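Glucose-resistance amylase regulator (Weissella paramesenteroides ATCC 33313, PDB 4RK6) binds D-glucose in the cleft of a LacI-family sugar-binding core and probably acts as a DNA-binding transcriptional repressor. Local coordinates at residues S94-L99 and Q242-I247; G248-Q253 and Q266-P271. All blocks are in the same frame, centred on the assembly; numbering follows the deposited sequence.

Contact 1 (S94-L99 and Q242-I247); sequences SLTALL and QDFPEI. With GLC (alpha-D-glucopyranose), chain C.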
ATOM      1  N   SER A  94     -22.063   1.122   3.671  1.00 22.07           N
ATOM      2  CA  SER A  94     -20.826   0.509   4.180  1.00 21.89           C
ATOM      3  C   SER A  94     -20.283  -0.560   3.232  1.00 23.33           C
ATOM      4  O   SER A  94     -21.032  -1.238   2.524  1.00 23.58           O
ATOM      5  CB  SER A  94     -20.995  -0.017   5.609  1.00 30.05           C
ATOM      6  OG  SER A  94     -21.927  -1.064   5.687  1.00 25.73           O
ATOM      7  N   LEU A  95     -18.956  -0.669   3.213  1.00 25.23           N
ATOM      8  CA  LEU A  95     -18.233  -1.505   2.270  1.00 22.46           C
ATOM      9  C   LEU A  95     -17.326  -2.486   3.002  1.00 22.74           C
ATOM     10  O   LEU A  95     -16.542  -2.089   3.853  1.00 23.44           O
ATOM     11  CB  LEU A  95     -17.414  -0.630   1.323  1.00 26.33           C
ATOM     12  CG  LEU A  95     -18.184   0.072   0.183  1.00 27.50           C
ATOM     13  CD1 LEU A  95     -19.250   1.023   0.641  1.00 35.62           C
ATOM     14  CD2 LEU A  95     -17.179   0.828  -0.672  1.00 41.19           C
ATOM     15  N   THR A  96     -17.490  -3.764   2.684  1.00 22.68           N
ATOM     16  CA  THR A  96     -16.742  -4.895   3.266  1.00 19.45           C
ATOM     17  C   THR A  96     -17.188  -5.222   4.688  1.00 21.22           C
ATOM     18  O   THR A  96     -16.640  -6.100   5.334  1.00 26.12           O
ATOM     19  CB  THR A  96     -15.198  -4.723   3.197  1.00 23.18           C
ATOM     20  OG1 THR A  96     -14.740  -3.881   4.264  1.00 26.25           O
ATOM     21  CG2 THR A  96     -14.765  -4.177   1.857  1.00 29.39           C
ATOM     22  N   ALA A  97     -18.243  -4.564   5.140  1.00 23.86           N
ATOM     23  CA  ALA A  97     -18.693  -4.690   6.505  1.00 33.51           C
ATOM     24  C   ALA A  97     -20.117  -4.184   6.592  1.00 34.40           C
ATOM     25  O   ALA A  97     -20.493  -3.255   5.893  1.00 25.81           O
ATOM     26  CB  ALA A  97     -17.783  -3.877   7.421  1.00 35.31           C
ATOM     27  N   LEU A  98     -20.884  -4.779   7.494  1.00 31.79           N
ATOM     28  CA  LEU A  98     -22.251  -4.398   7.710  1.00 35.03           C
ATOM     29  C   LEU A  98     -22.270  -3.582   9.012  1.00 38.95           C
ATOM     30  O   LEU A  98     -22.342  -4.137  10.098  1.00 40.79           O
ATOM     31  CB  LEU A  98     -23.112  -5.668   7.761  1.00 53.50           C
ATOM     32  CG  LEU A  98     -22.694  -6.754   6.731  1.00 92.62           C
ATOM     33  CD1 LEU A  98     -22.932  -8.180   7.217  1.00 67.13           C
ATOM     34  CD2 LEU A  98     -23.344  -6.533   5.371  1.00105.19           C
ATOM     35  N   LEU A  99     -22.148  -2.264   8.874  1.00 36.43           N
ATOM     36  CA  LEU A  99     -21.972  -1.355  10.012  1.00 33.94           C
ATOM     37  C   LEU A  99     -23.242  -1.138  10.822  1.00 45.22           C
ATOM     38  O   LEU A  99     -23.190  -1.037  12.033  1.00 41.71           O
ATOM     39  CB  LEU A  99     -21.460   0.010   9.551  1.00 31.45           C
ATOM     40  CG  LEU A  99     -19.984   0.038   9.177  1.00 47.43           C
ATOM     41  CD1 LEU A  99     -19.596   1.440   8.753  1.00 53.23           C
ATOM     42  CD2 LEU A  99     -19.118  -0.429  10.341  1.00 76.25           C
ATOM     43  N   GLN A 242     -10.762 -11.186  -3.088  1.00 21.68           N
ATOM     44  CA  GLN A 242     -11.953 -10.317  -3.095  1.00 22.24           C
ATOM     45  C   GLN A 242     -11.903  -9.395  -4.298  1.00 25.90           C
ATOM     46  O   GLN A 242     -10.830  -8.942  -4.723  1.00 25.37           O
ATOM     47  CB  GLN A 242     -12.018  -9.465  -1.836  1.00 23.11           C
ATOM     48  CG  GLN A 242     -12.010 -10.279  -0.551  1.00 25.37           C
ATOM     49  CD  GLN A 242     -12.585  -9.483   0.616  1.00 25.57           C
ATOM     50  OE1 GLN A 242     -13.709  -8.998   0.547  1.00 24.99           O
ATOM     51  NE2 GLN A 242     -11.793  -9.291   1.653  1.00 24.27           N
ATOM     52  N   ASP A 243     -13.071  -9.093  -4.841  1.00 24.47           N
ATOM     53  CA  ASP A 243     -13.147  -8.160  -5.934  1.00 24.81           C
ATOM     54  C   ASP A 243     -13.386  -6.748  -5.411  1.00 27.39           C
ATOM     55  O   ASP A 243     -14.513  -6.239  -5.453  1.00 23.48           O
ATOM     56  CB  ASP A 243     -14.248  -8.633  -6.910  1.00 26.28           C
ATOM     57  CG  ASP A 243     -14.152  -7.966  -8.286  1.00 31.77           C
ATOM     58  OD1 ASP A 243     -13.430  -6.964  -8.431  1.00 27.93           O
ATOM     59  OD2 ASP A 243     -14.817  -8.482  -9.211  1.00 32.64           O
ATOM     60  N   PHE A 244     -12.336  -6.126  -4.866  1.00 25.61           N
ATOM     61  CA  PHE A 244     -12.489  -4.829  -4.199  1.00 22.41           C
ATOM     62  C   PHE A 244     -12.982  -3.739  -5.150  1.00 25.91           C
ATOM     63  O   PHE A 244     -13.813  -2.923  -4.779  1.00 25.67           O
ATOM     64  CB  PHE A 244     -11.200  -4.378  -3.502  1.00 23.50           C
ATOM     65  CG  PHE A 244     -10.834  -5.230  -2.320  1.00 25.71           C
ATOM     66  CD1 PHE A 244     -11.668  -5.289  -1.206  1.00 23.64           C
ATOM     67  CD2 PHE A 244      -9.673  -5.996  -2.325  1.00 28.32           C
ATOM     68  CE1 PHE A 244     -11.339  -6.089  -0.117  1.00 23.70           C
ATOM     69  CE2 PHE A 244      -9.346  -6.801  -1.240  1.00 26.01           C
ATOM     70  CZ  PHE A 244     -10.180  -6.835  -0.135  1.00 24.21           C
ATOM     71  N   PRO A 245     -12.461  -3.708  -6.383  1.00 24.93           N
ATOM     72  CA  PRO A 245     -12.991  -2.667  -7.253  1.00 28.28           C
ATOM     73  C   PRO A 245     -14.478  -2.865  -7.527  1.00 19.68           C
ATOM     74  O   PRO A 245     -15.187  -1.853  -7.575  1.00 24.32           O
ATOM     75  CB  PRO A 245     -12.142  -2.778  -8.536  1.00 32.97           C
ATOM     76  CG  PRO A 245     -10.907  -3.534  -8.109  1.00 44.25           C
ATOM     77  CD  PRO A 245     -11.365  -4.468  -7.016  1.00 33.00           C
ATOM     78  N   GLU A 246     -14.941  -4.105  -7.659  1.00 24.49           N
ATOM     79  CA  GLU A 246     -16.368  -4.354  -7.894  1.00 24.23           C
ATOM     80  C   GLU A 246     -17.189  -3.905  -6.676  1.00 27.80           C
ATOM     81  O   GLU A 246     -18.240  -3.272  -6.818  1.00 24.24           O
ATOM     82  CB  GLU A 246     -16.633  -5.795  -8.251  1.00 25.41           C
ATOM     83  CG  GLU A 246     -18.098  -6.103  -8.500  1.00 24.10           C
ATOM     84  CD  GLU A 246     -18.659  -5.494  -9.771  1.00 39.00           C
ATOM     85  OE1 GLU A 246     -17.939  -4.783 -10.522  1.00 39.96           O
ATOM     86  OE2 GLU A 246     -19.853  -5.764 -10.021  1.00 38.39           O
ATOM     87  N   ILE A 247     -16.683  -4.180  -5.474  1.00 23.17           N
ATOM     88  CA  ILE A 247     -17.343  -3.656  -4.262  1.00 21.63           C
ATOM     89  C   ILE A 247     -17.531  -2.145  -4.343  1.00 25.94           C
ATOM     90  O   ILE A 247     -18.612  -1.638  -4.068  1.00 23.09           O
ATOM     91  CB  ILE A 247     -16.589  -4.092  -2.979  1.00 20.27           C
ATOM     92  CG1 ILE A 247     -16.689  -5.603  -2.814  1.00 22.10           C
ATOM     93  CG2 ILE A 247     -17.126  -3.360  -1.752  1.00 21.99           C
ATOM     94  CD1 ILE A 247     -15.671  -6.192  -1.839  1.00 22.41           C
TER
HETATM   95  C1  GLC C 401     -10.917  -5.314   6.451  1.00 48.41           C
HETATM   96  C2  GLC C 401     -11.959  -5.794   5.441  1.00 29.09           C
HETATM   97  C3  GLC C 401     -11.812  -7.258   5.081  1.00 25.54           C
HETATM   98  C4  GLC C 401     -10.343  -7.567   4.776  1.00 19.81           C
HETATM   99  C5  GLC C 401      -9.528  -7.253   6.031  1.00 28.21           C
HETATM  100  C6  GLC C 401      -8.038  -7.509   5.818  1.00 23.10           C
HETATM  101  O1  GLC C 401     -11.373  -5.677   7.697  1.00 33.22           O
HETATM  102  O2  GLC C 401     -13.278  -5.614   5.955  1.00 30.58           O
HETATM  103  O3  GLC C 401     -12.622  -7.452   3.927  1.00 25.92           O
HETATM  104  O4  GLC C 401     -10.211  -8.895   4.369  1.00 22.26           O
HETATM  105  O5  GLC C 401      -9.627  -5.890   6.351  1.00 30.84           O
HETATM  106  O6  GLC C 401      -7.526  -6.700   4.805  1.00 26.12           O
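A first torsion of -66° in Ile247 sets CG2 anti to the backbone N, and from there this methyl meets Leu95, lying 4.1 Å from Leu95 CG and about as far from Leu95 CB. Leu95 and Ile247 lie alongside one another, pointing opposite ways. In Thr96, chi1 of 81° places OG1 between the backbone N and the carbonyl carbon, with CG2 anti to the carbonyl carbon. The methyl meets protein: Thr96 CG2 is 4.3 Å from Ile247 CD1 and sits at the edge of the Phe244 ring, near its plane. The hydroxyl meets the sugar. Thr96 OG1 gives its proton to Leu95 O at 2.6 Å. With that proton committed, Thr96 OG1 serves the sugar as an acceptor, 2.8 Å from glucose O2.

Glucose bridges the two segments, since Gln242 NE2 donates almost straight to its O3 (3.0 Å, 175°). The amide is held at both ends: Ser108 pairs with Gln242 OE1, and Asp225, itself a glucose ligand, takes NE2. Gln242 CB covers one face of Phe244, 3.6 Å above the ring plane, while glucose O3 lies at the ring edge.

Around the contact, Leu95, Thr96 and Phe244 all pack on Ile28 of helix 24-39. Ile247 touches Ser108 and Ile270, so the end of strand 91-95 and the first turn of helix 244-257 meet beside strands 104-108 and 267-275.

Contact 2 (G248-Q253 and Q266-P271); sequences GRIAMQ and QIIYIP
This is helix-on-sheet packing, wholly apolar, in which Ile250 of helix 244-257 rests against two residues of strand 267-275, with no hydrogen bond between the segments. Ile268 and Ile270, two apart on the strand, both direct their side chains at the helix; Ile250 meets Ile268 through CG2 and Ile270 through both branches, CG1 being the nearer. Ile250 CG2 lies 4.0 Å from Ile268 CG2, methyl against methyl, the two side chains crossing at about a right angle. Ile250 CG1 lies 4.0 Å from Ile270 CD1, and that same CD1 also comes within 4.2 Å of Ile250 CG2, so the tip of Ile270 lies against the fork of the helix residue.

The torsions account for the reach of Ile270: chi1 at -54° with chi2 at -61° bends the chain at CG1, placing CD1 against Ile250. The backbones stay well apart, the nearest CA atoms, those of Ile250 and Ile268, being 8.4 Å from each other, so the contact is made through side chains alone.

Val106 of the adjoining strand 104-108 touches both Ile250 and Ile270 and widens the apolar surface, while Leu254, one helical turn beyond Ile250, also touches Ile268. On another side of the helix Arg249 forms salt bridges with Glu34 and Glu246. Such a layer of helix against sheet is characteristic of the alpha/beta subdomains of the periplasmic-binding-protein-like fold, to which the LacI-family core belongs.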
ATOM      1  N   GLY A 248     -16.488  -1.421  -4.740  1.00 21.04           N
ATOM      2  CA  GLY A 248     -16.562   0.021  -4.886  1.00 22.42           C
ATOM      3  C   GLY A 248     -17.558   0.432  -5.968  1.00 26.30           C
ATOM      4  O   GLY A 248     -18.401   1.299  -5.745  1.00 24.21           O
ATOM      5  N   ARG A 249     -17.480  -0.191  -7.143  1.00 24.11           N
ATOM      6  CA  ARG A 249     -18.407   0.179  -8.228  1.00 24.83           C
ATOM      7  C   ARG A 249     -19.877  -0.030  -7.836  1.00 26.10           C
ATOM      8  O   ARG A 249     -20.735   0.829  -8.103  1.00 26.76           O
ATOM      9  CB  ARG A 249     -18.120  -0.637  -9.496  1.00 28.99           C
ATOM     10  CG  ARG A 249     -16.831  -0.268 -10.202  1.00 41.45           C
ATOM     11  CD  ARG A 249     -16.774  -0.903 -11.590  1.00 43.09           C
ATOM     12  NE  ARG A 249     -16.573  -2.347 -11.529  1.00 36.92           N
ATOM     13  CZ  ARG A 249     -15.381  -2.955 -11.443  1.00 32.18           C
ATOM     14  NH1 ARG A 249     -14.244  -2.256 -11.438  1.00 45.20           N
ATOM     15  NH2 ARG A 249     -15.330  -4.271 -11.393  1.00 42.40           N
ATOM     16  N   ILE A 250     -20.165  -1.163  -7.215  1.00 21.73           N
ATOM     17  CA  ILE A 250     -21.536  -1.534  -6.853  1.00 26.13           C
ATOM     18  C   ILE A 250     -22.066  -0.640  -5.732  1.00 26.31           C
ATOM     19  O   ILE A 250     -23.235  -0.222  -5.760  1.00 23.50           O
ATOM     20  CB  ILE A 250     -21.615  -3.033  -6.529  1.00 22.58           C
ATOM     21  CG1 ILE A 250     -21.312  -3.861  -7.800  1.00 28.96           C
ATOM     22  CG2 ILE A 250     -22.966  -3.444  -5.964  1.00 29.01           C
ATOM     23  CD1 ILE A 250     -22.289  -3.690  -8.948  1.00 33.36           C
ATOM     24  N   ALA A 251     -21.226  -0.303  -4.760  1.00 25.74           N
ATOM     25  CA  ALA A 251     -21.649   0.662  -3.732  1.00 24.00           C
ATOM     26  C   ALA A 251     -22.064   2.015  -4.354  1.00 24.66           C
ATOM     27  O   ALA A 251     -23.099   2.588  -4.018  1.00 23.36           O
ATOM     28  CB  ALA A 251     -20.557   0.869  -2.693  1.00 25.15           C
HETATM   29  N   MSE A 252     -21.276   2.514  -5.294  1.00 22.65           N
HETATM   30  CA  MSE A 252     -21.603   3.777  -5.942  1.00 21.08           C
HETATM   31  C   MSE A 252     -22.848   3.598  -6.783  1.00 20.48           C
HETATM   32  O   MSE A 252     -23.734   4.469  -6.792  1.00 22.36           O
HETATM   33  CB  MSE A 252     -20.410   4.293  -6.752  1.00 26.10           C
HETATM   34  CG  MSE A 252     -20.652   5.673  -7.349  1.00 28.69           C
HETATM   35 SE   MSE A 252     -21.058   7.077  -6.056  1.00 30.03          SE
HETATM   36  CE  MSE A 252     -21.685   8.480  -7.298  1.00 35.18           C
ATOM     37  N   GLN A 253     -22.964   2.468  -7.460  1.00 21.52           N
ATOM     38  CA  GLN A 253     -24.162   2.227  -8.289  1.00 24.18           C
ATOM     39  C   GLN A 253     -25.442   2.152  -7.460  1.00 23.37           C
ATOM     40  O   GLN A 253     -26.507   2.603  -7.886  1.00 23.50           O
ATOM     41  CB  GLN A 253     -24.031   0.946  -9.113  1.00 27.35           C
ATOM     42  CG  GLN A 253     -24.983   0.934 -10.294  1.00 27.35           C
ATOM     43  CD  GLN A 253     -24.681   2.060 -11.252  1.00 30.05           C
ATOM     44  OE1 GLN A 253     -23.513   2.298 -11.608  1.00 32.44           O
ATOM     45  NE2 GLN A 253     -25.716   2.775 -11.676  1.00 28.25           N
ATOM     46  N   GLN A 266     -30.361  -2.813   1.989  1.00 38.84           N
ATOM     47  CA  GLN A 266     -30.008  -4.164   1.536  1.00 33.33           C
ATOM     48  C   GLN A 266     -28.534  -4.525   1.731  1.00 37.16           C
ATOM     49  O   GLN A 266     -27.721  -3.669   1.990  1.00 31.37           O
ATOM     50  CB  GLN A 266     -30.430  -4.366   0.081  1.00 37.73           C
ATOM     51  CG  GLN A 266     -29.974  -3.314  -0.912  1.00 43.15           C
ATOM     52  CD  GLN A 266     -30.434  -3.618  -2.341  1.00 41.41           C
ATOM     53  OE1 GLN A 266     -30.841  -2.724  -3.080  1.00 51.53           O
ATOM     54  NE2 GLN A 266     -30.357  -4.886  -2.732  1.00 54.78           N
ATOM     55  N   ILE A 267     -28.229  -5.814   1.656  1.00 26.94           N
ATOM     56  CA  ILE A 267     -26.856  -6.293   1.638  1.00 25.19           C
ATOM     57  C   ILE A 267     -26.633  -6.932   0.273  1.00 26.26           C
ATOM     58  O   ILE A 267     -27.378  -7.835  -0.121  1.00 26.96           O
ATOM     59  CB  ILE A 267     -26.596  -7.341   2.742  1.00 33.55           C
ATOM     60  CG1 ILE A 267     -26.813  -6.718   4.123  1.00 42.73           C
ATOM     61  CG2 ILE A 267     -25.173  -7.870   2.650  1.00 26.86           C
ATOM     62  CD1 ILE A 267     -26.662  -7.696   5.273  1.00 63.60           C
ATOM     63  N   ILE A 268     -25.625  -6.457  -0.447  1.00 22.21           N
ATOM     64  CA  ILE A 268     -25.268  -7.041  -1.745  1.00 20.93           C
ATOM     65  C   ILE A 268     -23.932  -7.760  -1.568  1.00 22.27           C
ATOM     66  O   ILE A 268     -22.966  -7.150  -1.112  1.00 24.30           O
ATOM     67  CB  ILE A 268     -25.174  -5.974  -2.823  1.00 28.47           C
ATOM     68  CG1 ILE A 268     -26.555  -5.317  -3.016  1.00 38.72           C
ATOM     69  CG2 ILE A 268     -24.706  -6.591  -4.133  1.00 27.54           C
ATOM     70  CD1 ILE A 268     -26.497  -4.019  -3.779  1.00 47.23           C
ATOM     71  N   TYR A 269     -23.925  -9.051  -1.891  1.00 22.01           N
ATOM     72  CA  TYR A 269     -22.730  -9.875  -1.778  1.00 21.05           C
ATOM     73  C   TYR A 269     -22.045  -9.934  -3.123  1.00 33.77           C
ATOM     74  O   TYR A 269     -22.692 -10.194  -4.152  1.00 27.64           O
ATOM     75  CB  TYR A 269     -23.061 -11.280  -1.268  1.00 22.03           C
ATOM     76  CG  TYR A 269     -23.549 -11.308   0.156  1.00 25.91           C
ATOM     77  CD1 TYR A 269     -22.716 -10.930   1.198  1.00 21.89           C
ATOM     78  CD2 TYR A 269     -24.858 -11.682   0.463  1.00 29.10           C
ATOM     79  CE1 TYR A 269     -23.158 -10.929   2.504  1.00 27.15           C
ATOM     80  CE2 TYR A 269     -25.308 -11.695   1.766  1.00 37.25           C
ATOM     81  CZ  TYR A 269     -24.454 -11.318   2.780  1.00 35.62           C
ATOM     82  OH  TYR A 269     -24.887 -11.318   4.073  1.00 29.94           O
ATOM     83  N   ILE A 270     -20.740  -9.677  -3.105  1.00 21.02           N
ATOM     84  CA  ILE A 270     -19.910  -9.724  -4.287  1.00 23.77           C
ATOM     85  C   ILE A 270     -19.132 -11.052  -4.252  1.00 29.04           C
ATOM     86  O   ILE A 270     -18.513 -11.399  -3.237  1.00 23.14           O
ATOM     87  CB  ILE A 270     -18.972  -8.498  -4.340  1.00 22.27           C
ATOM     88  CG1 ILE A 270     -19.776  -7.195  -4.224  1.00 27.02           C
ATOM     89  CG2 ILE A 270     -18.093  -8.527  -5.594  1.00 22.72           C
ATOM     90  CD1 ILE A 270     -20.801  -6.948  -5.318  1.00 26.87           C
ATOM     91  N   PRO A 271     -19.193 -11.823  -5.348  1.00 26.17           N
ATOM     92  CA  PRO A 271     -18.526 -13.124  -5.381  1.00 28.41           C
ATOM     93  C   PRO A 271     -17.021 -13.034  -5.176  1.00 22.42           C
ATOM     94  O   PRO A 271     -16.417 -12.024  -5.515  1.00 23.81           O
ATOM     95  CB  PRO A 271     -18.776 -13.628  -6.817  1.00 31.39           C
ATOM     96  CG  PRO A 271     -19.769 -12.707  -7.425  1.00 38.04           C
ATOM     97  CD  PRO A 271     -19.655 -11.410  -6.697  1.00 30.04           C
TER

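In the fold
Contacts 1 and 2 follow one another along the chain, the first closing at residue 247 before the second opens at 248, and helix 244-257 runs through both. Their centres lie about 7 Å apart, and both reach the same mixed sheet: contact 1 by strand 91-95, contact 2 by strand 267-275, with strand 104-108 between them. They also touch directly, Leu95 CD1 packing 3.6 Å from Ala251 CB and Ile247 CG1 3.7 Å from Ile270 CG1. The packing is thus continuous from the residues at the sugar pocket, where the helix starts, to the partly buried helix-sheet interface formed by its next turn.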